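PDB 6QXL: pyruvate kinase from Pseudomonas aeruginosa, which probably catalyses the last step of glycolysis, transferring the phosphate of phosphoenolpyruvate to ADP to give pyruvate and ATP. Local coordinates for residues N161-G166 with G252-G256; V191-R197 with L218-R224; L234-R239 with H270-K276. The contacts are given in a common frame with arbitrary orientation. Residues are numbered along the deposited sequence.

Contact 1. Residues N161-G166 with G252-G256; sequences NRRGGG and GVEIG
N161 and R162 end a strand, and the chain then folds through a type II turn from R162 to G165, closed by G165 N to R162 O at 2.8 Å. The turn sits on the last turn of helix 252-255, which G256 leaves with positive phi; G164 and E254 have CA atoms 4.5 Å apart, and G164 CA makes a CH...O contact of 3.1 Å with E254 O. A CB on G165 would clash with E254 OE2. E254 starts sideways, but chi1 m and chi2 t bring its carboxylate nearer: N161 ND2 (chi1 t) donates to E254 OE1 at 3.2 Å. N161 CB lies 4.1 Å from V253 CG1. One water bridges N161 OD1 and, weakly, E254 OE1; another joins R163 NE (2.9 Å) to V253 O (3.0 Å), while R163 NH1 salt-bridges E124. R162 NE reaches G165 O at 3.0 Å; its NH1 pairs with D123. Here the chain returns from the B domain to the barrel. The buried E254 carboxylate is met from both sides, by N161, a salt bridge from R224 and a hydrogen bond from A225 N.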
loop_
_atom_site.group_PDB
_atom_site.type_symbol
_atom_site.label_atom_id
_atom_site.label_comp_id
_atom_site.label_asym_id
_atom_site.label_seq_id
_atom_site.Cartn_x
_atom_site.Cartn_y
_atom_site.Cartn_z
ATOM N N ASN A 161 2.769 11.406 44.093
ATOM C CA ASN A 161 1.957 10.390 43.433
ATOM C C ASN A 161 2.597 9.038 43.607
ATOM O O ASN A 161 3.730 8.934 43.981
ATOM C CB ASN A 161 1.724 10.695 41.947
ATOM C CG ASN A 161 0.450 10.006 41.383
ATOM O OD1 ASN A 161 -0.153 9.111 41.977
ATOM N ND2 ASN A 161 0.017 10.479 40.227
ATOM N N ARG A 162 1.857 7.985 43.324
ATOM C CA ARG A 162 2.320 6.644 43.344
ATOM C C ARG A 162 2.669 6.147 41.938
ATOM O O ARG A 162 1.878 6.275 41.014
ATOM C CB ARG A 162 1.275 5.770 43.962
ATOM C CG ARG A 162 1.768 4.343 44.249
ATOM C CD ARG A 162 0.959 3.450 45.005
ATOM N NE ARG A 162 -0.288 3.161 44.336
ATOM C CZ ARG A 162 -1.212 2.379 44.792
ATOM N NH1 ARG A 162 -1.026 1.608 45.915
ATOM N NH2 ARG A 162 -2.398 2.327 44.151
ATOM N N ARG A 163 3.842 5.497 41.842
ATOM C CA ARG A 163 4.247 4.864 40.623
ATOM C C ARG A 163 3.177 3.760 40.340
ATOM O O ARG A 163 2.928 2.903 41.135
ATOM C CB ARG A 163 5.612 4.228 40.764
ATOM C CG ARG A 163 6.164 3.534 39.526
ATOM C CD ARG A 163 7.651 3.378 39.719
ATOM N NE ARG A 163 8.346 4.505 39.101
ATOM C CZ ARG A 163 9.552 5.003 39.477
ATOM N NH1 ARG A 163 10.284 4.384 40.379
ATOM N NH2 ARG A 163 10.042 6.040 38.843
ATOM N N GLY A 164 2.586 3.818 39.165
ATOM C CA GLY A 164 1.556 2.947 38.761
ATOM C C GLY A 164 0.167 3.554 38.850
ATOM O O GLY A 164 -0.762 2.905 38.392
ATOM N N GLY A 165 0.014 4.679 39.573
ATOM C CA GLY A 165 -1.261 5.280 39.792
ATOM C C GLY A 165 -2.135 4.514 40.758
ATOM O O GLY A 165 -1.637 3.965 41.733
ATOM N N GLY A 166 -3.435 4.536 40.499
ATOM C CA GLY A 166 -4.420 3.788 41.262
ATOM C C GLY A 166 -4.862 4.387 42.591
ATOM O O GLY A 166 -5.413 3.684 43.403
ATOM N N GLY A 252 3.813 10.069 32.866
ATOM C CA GLY A 252 5.046 9.292 32.965
ATOM C C GLY A 252 5.220 8.662 34.343
ATOM O O GLY A 252 5.682 7.548 34.460
ATOM N N VAL A 253 4.837 9.382 35.388
ATOM C CA VAL A 253 4.859 8.824 36.721
ATOM C C VAL A 253 3.908 7.628 36.809
ATOM O O VAL A 253 4.255 6.578 37.361
ATOM C CB VAL A 253 4.507 9.889 37.764
ATOM C CG1 VAL A 253 4.276 9.259 39.130
ATOM C CG2 VAL A 253 5.594 10.930 37.872
ATOM N N GLU A 254 2.708 7.775 36.248
ATOM C CA GLU A 254 1.681 6.750 36.397
ATOM C C GLU A 254 1.971 5.457 35.557
ATOM O O GLU A 254 1.629 4.407 35.998
ATOM C CB GLU A 254 0.294 7.349 36.117
ATOM C CG GLU A 254 -0.155 7.885 37.579
ATOM C CD GLU A 254 -1.558 8.008 37.765
ATOM O OE1 GLU A 254 -2.063 8.914 38.416
ATOM O OE2 GLU A 254 -2.366 7.184 37.262
ATOM N N ILE A 255 2.492 5.622 34.361
ATOM C CA ILE A 255 2.731 4.451 33.498
ATOM C C ILE A 255 4.195 4.141 33.229
ATOM O O ILE A 255 4.482 3.137 32.612
ATOM C CB ILE A 255 1.994 4.570 32.140
ATOM C CG1 ILE A 255 2.590 5.683 31.278
ATOM C CG2 ILE A 255 0.533 4.823 32.371
ATOM C CD1 ILE A 255 1.995 5.785 29.888
ATOM N N GLY A 256 5.092 5.015 33.668
ATOM C CA GLY A 256 6.537 4.857 33.425
ATOM C C GLY A 256 7.022 5.568 32.177
ATOM O O GLY A 256 6.392 5.508 31.132
HETATM O O HOH W 1 -2.802 7.611 41.383
HETATM O O HOH W 2 6.938 5.410 36.738
#

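Contact 2. Residues V191-R197 with L218-R224; sequences VAVSFPR and LVAKIER. With MG (magnesium ion), chain N.
Strands 191-193 and 218-222 run parallel, their axes 4.6 Å apart at closest approach and inclined at 29°, with V191, A192 and V193 in register with L218, V219 and A220. The backbone ladder is V219 N to V191 O (2.8 Å), V193 N to V219 O (2.8 Å) and K221 N to V193 O (3.2 Å). Beyond it, left-handed F195 (phi 56°, psi 33°) donates weakly from N to E223 OE1 at 3.3 Å, and K221 NZ bonds S194 OG at 3.0 Å; S194 OG also bonds L69 O, and K221 NZ pairs with D68 and reaches the bound malonate. Among apolar contacts, A192 CB meets V219 CB at 3.9 Å on one face, V191 CB meets L218 CD2 at 4.1 Å on the other. With chi1 and chi2 both m, R224 places its guanidinium between F195 CD1 and the R197 guanidinium, centres 3.8 Å apart; E254 and E226 offset the charges of R224 and R197. A water links P196 O, K221 O and E223 N. E223 OE2 ligates magnesium at 1.6 Å. Helix 199-211 completes this beta-alpha-beta crossover of the TIM barrel; E223, just past strand 217-222, and D250 of helix 248-255 contribute to its magnesium site.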
loop_
_atom_site.group_PDB
_atom_site.type_symbol
_atom_site.label_atom_id
_atom_site.label_comp_id
_atom_site.label_asym_id
_atom_site.label_seq_id
_atom_site.Cartn_x
_atom_site.Cartn_y
_atom_site.Cartn_z
ATOM N N VAL A 191 -10.835 25.323 28.928
ATOM C CA VAL A 191 -10.664 24.886 30.306
ATOM C C VAL A 191 -10.151 23.454 30.282
ATOM O O VAL A 191 -10.723 22.599 29.616
ATOM C CB VAL A 191 -11.984 24.947 31.075
ATOM C CG1 VAL A 191 -11.868 24.285 32.440
ATOM C CG2 VAL A 191 -12.392 26.396 31.245
ATOM N N ALA A 192 -9.083 23.199 31.034
ATOM C CA ALA A 192 -8.460 21.879 31.076
ATOM C C ALA A 192 -8.753 21.185 32.382
ATOM O O ALA A 192 -8.557 21.757 33.460
ATOM C CB ALA A 192 -6.968 21.991 30.874
ATOM N N VAL A 193 -9.222 19.944 32.293
ATOM C CA VAL A 193 -9.515 19.123 33.457
ATOM C C VAL A 193 -8.320 18.223 33.748
ATOM O O VAL A 193 -7.839 17.535 32.860
ATOM C CB VAL A 193 -10.764 18.272 33.204
ATOM C CG1 VAL A 193 -11.065 17.370 34.388
ATOM C CG2 VAL A 193 -11.935 19.176 32.914
ATOM N N SER A 194 -7.872 18.220 35.009
ATOM C CA SER A 194 -6.750 17.377 35.421
ATOM C C SER A 194 -7.240 16.057 35.976
ATOM O O SER A 194 -8.314 15.963 36.575
ATOM C CB SER A 194 -5.909 18.082 36.461
ATOM O OG SER A 194 -5.337 19.270 35.958
ATOM N N PHE A 195 -6.450 15.026 35.701
ATOM C CA PHE A 195 -6.629 13.660 36.236
ATOM C C PHE A 195 -7.974 13.036 35.966
ATOM O O PHE A 195 -8.450 12.265 36.778
ATOM C CB PHE A 195 -6.341 13.607 37.798
ATOM C CG PHE A 195 -4.934 13.837 38.185
ATOM C CD1 PHE A 195 -3.908 12.949 37.990
ATOM C CD2 PHE A 195 -4.559 15.142 38.634
ATOM C CE1 PHE A 195 -2.560 13.299 38.276
ATOM C CE2 PHE A 195 -3.242 15.489 38.939
ATOM C CZ PHE A 195 -2.296 14.547 38.795
ATOM N N PRO A 196 -8.635 13.326 34.835
ATOM C CA PRO A 196 -9.860 12.581 34.575
ATOM C C PRO A 196 -9.560 11.133 34.250
ATOM O O PRO A 196 -8.512 10.817 33.689
ATOM C CB PRO A 196 -10.447 13.294 33.352
ATOM C CG PRO A 196 -9.284 13.834 32.656
ATOM C CD PRO A 196 -8.289 14.197 33.692
ATOM N N ARG A 197 -10.476 10.238 34.615
ATOM C CA ARG A 197 -10.339 8.810 34.372
ATOM C C ARG A 197 -11.290 8.313 33.303
ATOM O O ARG A 197 -10.915 7.333 32.637
ATOM C CB ARG A 197 -10.561 8.055 35.670
ATOM C CG ARG A 197 -9.242 8.248 36.521
ATOM C CD ARG A 197 -9.236 7.475 37.833
ATOM N NE ARG A 197 -7.891 7.229 38.371
ATOM C CZ ARG A 197 -7.505 7.335 39.667
ATOM N NH1 ARG A 197 -8.350 7.815 40.558
ATOM N NH2 ARG A 197 -6.251 7.065 40.019
ATOM N N LEU A 218 -13.583 22.193 26.370
ATOM C CA LEU A 218 -12.950 21.403 27.406
ATOM C C LEU A 218 -11.757 20.590 26.906
ATOM O O LEU A 218 -11.850 19.903 25.893
ATOM C CB LEU A 218 -13.948 20.448 28.016
ATOM C CG LEU A 218 -14.932 21.053 28.990
ATOM C CD1 LEU A 218 -15.852 19.933 29.448
ATOM C CD2 LEU A 218 -14.238 21.673 30.197
ATOM N N VAL A 219 -10.656 20.645 27.658
ATOM C CA VAL A 219 -9.469 19.868 27.375
ATOM C C VAL A 219 -9.300 18.775 28.405
ATOM O O VAL A 219 -9.185 19.064 29.584
ATOM C CB VAL A 219 -8.210 20.733 27.383
ATOM C CG1 VAL A 219 -7.007 19.903 26.946
ATOM C CG2 VAL A 219 -8.400 21.943 26.483
ATOM N N ALA A 220 -9.270 17.528 27.959
ATOM C CA ALA A 220 -8.964 16.403 28.840
ATOM C C ALA A 220 -7.478 16.164 28.904
ATOM O O ALA A 220 -6.849 15.876 27.895
ATOM C CB ALA A 220 -9.668 15.135 28.385
ATOM N N LYS A 221 -6.908 16.287 30.093
ATOM C CA LYS A 221 -5.501 15.978 30.299
ATOM C C LYS A 221 -5.340 14.493 30.543
ATOM O O LYS A 221 -5.881 13.967 31.491
ATOM C CB LYS A 221 -4.960 16.790 31.457
ATOM C CG LYS A 221 -4.924 18.278 31.148
ATOM C CD LYS A 221 -4.722 19.110 32.388
ATOM C CE LYS A 221 -3.343 18.906 33.002
ATOM N NZ LYS A 221 -3.074 19.874 34.082
ATOM N N ILE A 222 -4.596 13.820 29.677
ATOM C CA ILE A 222 -4.378 12.382 29.795
ATOM C C ILE A 222 -3.170 12.173 30.719
ATOM O O ILE A 222 -2.043 12.272 30.291
ATOM C CB ILE A 222 -4.145 11.730 28.420
ATOM C CG1 ILE A 222 -5.196 12.190 27.397
ATOM C CG2 ILE A 222 -4.141 10.223 28.534
ATOM C CD1 ILE A 222 -6.614 12.079 27.855
ATOM N N GLU A 223 -3.435 12.003 32.010
ATOM C CA GLU A 223 -2.456 11.827 33.066
ATOM C C GLU A 223 -2.662 10.592 33.949
ATOM O O GLU A 223 -1.925 10.394 34.854
ATOM C CB GLU A 223 -2.517 13.030 34.023
ATOM C CG GLU A 223 -2.085 14.382 33.500
ATOM C CD GLU A 223 -2.194 15.524 34.500
ATOM O OE1 GLU A 223 -3.299 15.794 34.924
ATOM O OE2 GLU A 223 -1.184 16.180 34.837
ATOM N N ARG A 224 -3.673 9.784 33.725
ATOM C CA ARG A 224 -3.966 8.658 34.614
ATOM C C ARG A 224 -3.746 7.355 33.927
ATOM O O ARG A 224 -4.111 7.210 32.770
ATOM C CB ARG A 224 -5.398 8.702 35.161
ATOM C CG ARG A 224 -5.546 9.679 36.263
ATOM C CD ARG A 224 -5.283 9.216 37.681
ATOM N NE ARG A 224 -5.952 10.028 38.631
ATOM C CZ ARG A 224 -5.396 10.549 39.746
ATOM N NH1 ARG A 224 -4.122 10.309 40.048
ATOM N NH2 ARG A 224 -6.112 11.311 40.568
HETATM MG MG MG N . -0.038 17.239 35.271
HETATM O O HOH W 3 -8.679 10.731 38.788
HETATM O O HOH W 4 -6.067 11.765 32.834
HETATM O O HOH W 5 1.769 18.223 36.825
#

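Contact 3. Residues L234-R239 with H270-K276; sequences LDGLIR and HARRNNK
I238 projects from helix segment 234-239 into the end of the neighbouring helix 270-273: its CD1 lies 3.8 Å from both H270 CB and A271 N, and its CG2 sits 3.9 Å from N274 CB and 3.7 Å from K276 CG. The segments pair in the same chain direction, with CA separations of 7.0 Å for D235 and H270, 6.3 Å for I238 and A271, and 6.7 Å for R239 and N274. The CA-to-CB bond of I238 points toward 270-276, and chi1 m with chi2 t sets CD1 against H270 and A271; I238 and A271 both also pack on V244 of strand 243-247.

Polar links lie along one flank of this apolar centre. H270 (chi1 m) turns its imidazole edge to D235, and H270 ND1 donates to D235 OD1 at 2.7 Å, a His-carboxylate hydrogen bond, while L234 CD2 lies 4.1 Å from H270 ND1. N274 works both ways: its ND2 returns to H270 O at 2.8 Å, in the last turn of the helix it follows, and its OD1 accepts a weak bond from R239 NE at 3.2 Å. Elsewhere K276 brings its CE to 3.5 Å from I238 O, and a water joins K276 NZ (3.2 Å) to R239 O (2.9 Å).

The second helix ends in a Schellman motif: N275 has positive phi, K276 N bonds A271 O at 3.0 Å and N275 N bonds R272 O at 2.9 Å. This C-cap places K276 against I238 and leads into strand 277-281. Helices 231-239 and 260-273 are thus neighbouring outer helices of the TIM barrel, both packed on strand 243-247.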
loop_
_atom_site.group_PDB
_atom_site.type_symbol
_atom_site.label_atom_id
_atom_site.label_comp_id
_atom_site.label_asym_id
_atom_site.label_seq_id
_atom_site.Cartn_x
_atom_site.Cartn_y
_atom_site.Cartn_z
ATOM N N LEU A 234 -9.512 5.217 26.564
ATOM C CA LEU A 234 -8.967 6.417 25.948
ATOM C C LEU A 234 -9.972 7.068 25.006
ATOM O O LEU A 234 -10.241 8.257 25.115
ATOM C CB LEU A 234 -7.685 6.066 25.194
ATOM C CG LEU A 234 -7.006 7.210 24.457
ATOM C CD1 LEU A 234 -6.514 8.266 25.430
ATOM C CD2 LEU A 234 -5.882 6.701 23.610
ATOM N N ASP A 235 -10.529 6.289 24.092
ATOM C CA ASP A 235 -11.471 6.831 23.104
ATOM C C ASP A 235 -12.728 7.413 23.764
ATOM O O ASP A 235 -13.273 8.422 23.306
ATOM C CB ASP A 235 -11.841 5.773 22.046
ATOM C CG ASP A 235 -10.714 5.509 21.032
ATOM O OD1 ASP A 235 -9.574 5.968 21.249
ATOM O OD2 ASP A 235 -10.952 4.830 20.006
ATOM N N GLY A 236 -13.166 6.796 24.859
ATOM C CA GLY A 236 -14.296 7.317 25.613
ATOM C C GLY A 236 -14.009 8.693 26.159
ATOM O O GLY A 236 -14.810 9.617 26.024
ATOM N N LEU A 237 -12.839 8.826 26.761
ATOM C CA LEU A 237 -12.411 10.101 27.317
ATOM C C LEU A 237 -12.223 11.156 26.245
ATOM O O LEU A 237 -12.604 12.305 26.425
ATOM C CB LEU A 237 -11.130 9.873 28.097
ATOM C CG LEU A 237 -10.558 10.947 28.988
ATOM C CD1 LEU A 237 -11.637 11.616 29.818
ATOM C CD2 LEU A 237 -9.543 10.232 29.878
ATOM N N ILE A 238 -11.669 10.764 25.112
ATOM C CA ILE A 238 -11.473 11.695 23.998
ATOM C C ILE A 238 -12.818 12.188 23.463
ATOM O O ILE A 238 -12.990 13.372 23.201
ATOM C CB ILE A 238 -10.644 11.044 22.876
ATOM C CG1 ILE A 238 -9.197 10.891 23.317
ATOM C CG2 ILE A 238 -10.705 11.865 21.601
ATOM C CD1 ILE A 238 -8.292 10.179 22.347
ATOM N N ARG A 239 -13.761 11.279 23.295
ATOM C CA ARG A 239 -15.046 11.645 22.677
ATOM C C ARG A 239 -15.858 12.592 23.530
ATOM O O ARG A 239 -16.619 13.386 22.995
ATOM C CB ARG A 239 -15.876 10.415 22.348
ATOM C CG ARG A 239 -15.420 9.783 21.088
ATOM C CD ARG A 239 -16.386 8.740 20.621
ATOM N NE ARG A 239 -15.650 7.680 19.960
ATOM C CZ ARG A 239 -15.355 6.482 20.476
ATOM N NH1 ARG A 239 -15.645 6.167 21.739
ATOM N NH2 ARG A 239 -14.671 5.619 19.731
ATOM N N HIS A 270 -5.486 9.061 17.909
ATOM C CA HIS A 270 -6.882 8.826 18.259
ATOM C C HIS A 270 -7.645 10.133 18.412
ATOM O O HIS A 270 -8.803 10.227 18.014
ATOM C CB HIS A 270 -7.002 7.957 19.506
ATOM C CG HIS A 270 -6.691 6.510 19.257
ATOM N ND1 HIS A 270 -7.300 5.490 19.941
ATOM C CD2 HIS A 270 -5.844 5.919 18.377
ATOM C CE1 HIS A 270 -6.818 4.333 19.525
ATOM N NE2 HIS A 270 -5.931 4.567 18.575
ATOM N N ALA A 271 -6.994 11.158 18.944
ATOM C CA ALA A 271 -7.619 12.474 19.024
ATOM C C ALA A 271 -8.017 12.966 17.643
ATOM O O ALA A 271 -9.182 13.332 17.416
ATOM C CB ALA A 271 -6.702 13.466 19.706
ATOM N N ARG A 272 -7.073 12.949 16.709
ATOM C CA ARG A 272 -7.357 13.433 15.362
ATOM C C ARG A 272 -8.459 12.609 14.692
ATOM O O ARG A 272 -9.332 13.156 14.028
ATOM C CB ARG A 272 -6.091 13.444 14.503
ATOM C CG ARG A 272 -5.029 14.411 14.971
ATOM C CD ARG A 272 -3.699 14.263 14.259
ATOM N NE ARG A 272 -3.839 14.468 12.842
ATOM C CZ ARG A 272 -3.519 13.606 11.873
ATOM N NH1 ARG A 272 -2.924 12.445 12.143
ATOM N NH2 ARG A 272 -3.765 13.945 10.605
ATOM N N ARG A 273 -8.439 11.300 14.878
ATOM C CA ARG A 273 -9.467 10.452 14.280
ATOM C C ARG A 273 -10.859 10.791 14.778
ATOM O O ARG A 273 -11.808 10.738 13.995
ATOM C CB ARG A 273 -9.211 8.998 14.568
ATOM C CG ARG A 273 -8.116 8.459 13.752
ATOM C CD ARG A 273 -8.075 6.980 13.968
ATOM N NE ARG A 273 -7.025 6.479 13.113
ATOM C CZ ARG A 273 -6.413 5.320 13.259
ATOM N NH1 ARG A 273 -6.717 4.500 14.274
ATOM N NH2 ARG A 273 -5.430 5.029 12.411
ATOM N N ASN A 274 -10.964 11.155 16.050
ATOM C CA ASN A 274 -12.239 11.584 16.612
ATOM C C ASN A 274 -12.493 13.092 16.470
ATOM O O ASN A 274 -13.349 13.629 17.148
ATOM C CB ASN A 274 -12.334 11.175 18.078
ATOM C CG ASN A 274 -12.410 9.694 18.252
ATOM O OD1 ASN A 274 -13.483 9.113 18.113
ATOM N ND2 ASN A 274 -11.278 9.076 18.553
ATOM N N ASN A 275 -11.754 13.757 15.593
ATOM C CA ASN A 275 -11.969 15.175 15.299
ATOM C C ASN A 275 -11.825 16.089 16.501
ATOM O O ASN A 275 -12.584 17.013 16.673
ATOM C CB ASN A 275 -13.315 15.357 14.590
ATOM C CG ASN A 275 -13.387 14.604 13.270
ATOM O OD1 ASN A 275 -12.447 14.622 12.493
ATOM N ND2 ASN A 275 -14.508 13.997 12.988
ATOM N N LYS A 276 -10.815 15.813 17.318
ATOM C CA LYS A 276 -10.460 16.650 18.458
ATOM C C LYS A 276 -9.090 17.264 18.281
ATOM O O LYS A 276 -8.271 16.770 17.524
ATOM C CB LYS A 276 -10.476 15.834 19.737
ATOM C CG LYS A 276 -11.720 14.994 19.906
ATOM C CD LYS A 276 -12.993 15.814 19.822
ATOM C CE LYS A 276 -14.178 14.975 20.265
ATOM N NZ LYS A 276 -15.388 15.826 20.196
HETATM O O HOH W 6 -17.562 13.424 20.276
#

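From the N terminus, strand 159-162 brings the chain back from the B domain and supplies the first half of contact 1, whose loop closes only at helix 248-255. Within that loop contact 2 opens and closes, pairing strands 190-193 and 217-222 across helix 199-211. Contact 3 follows in series, starting on helix 231-239; it crosses contact 1, because helix 260-273 comes after helix 248-255. Contacts 1 and 2 meet at a salt bridge, E254 OE1 to R224 NH1 at 3.0 Å, tying the return from the B domain to the metal-bearing end of the barrel. Contacts 2 and 3 meet where L237 of helix 231-239 packs on I222 of strand 217-222 and on P196, in the loop after strand 190-193.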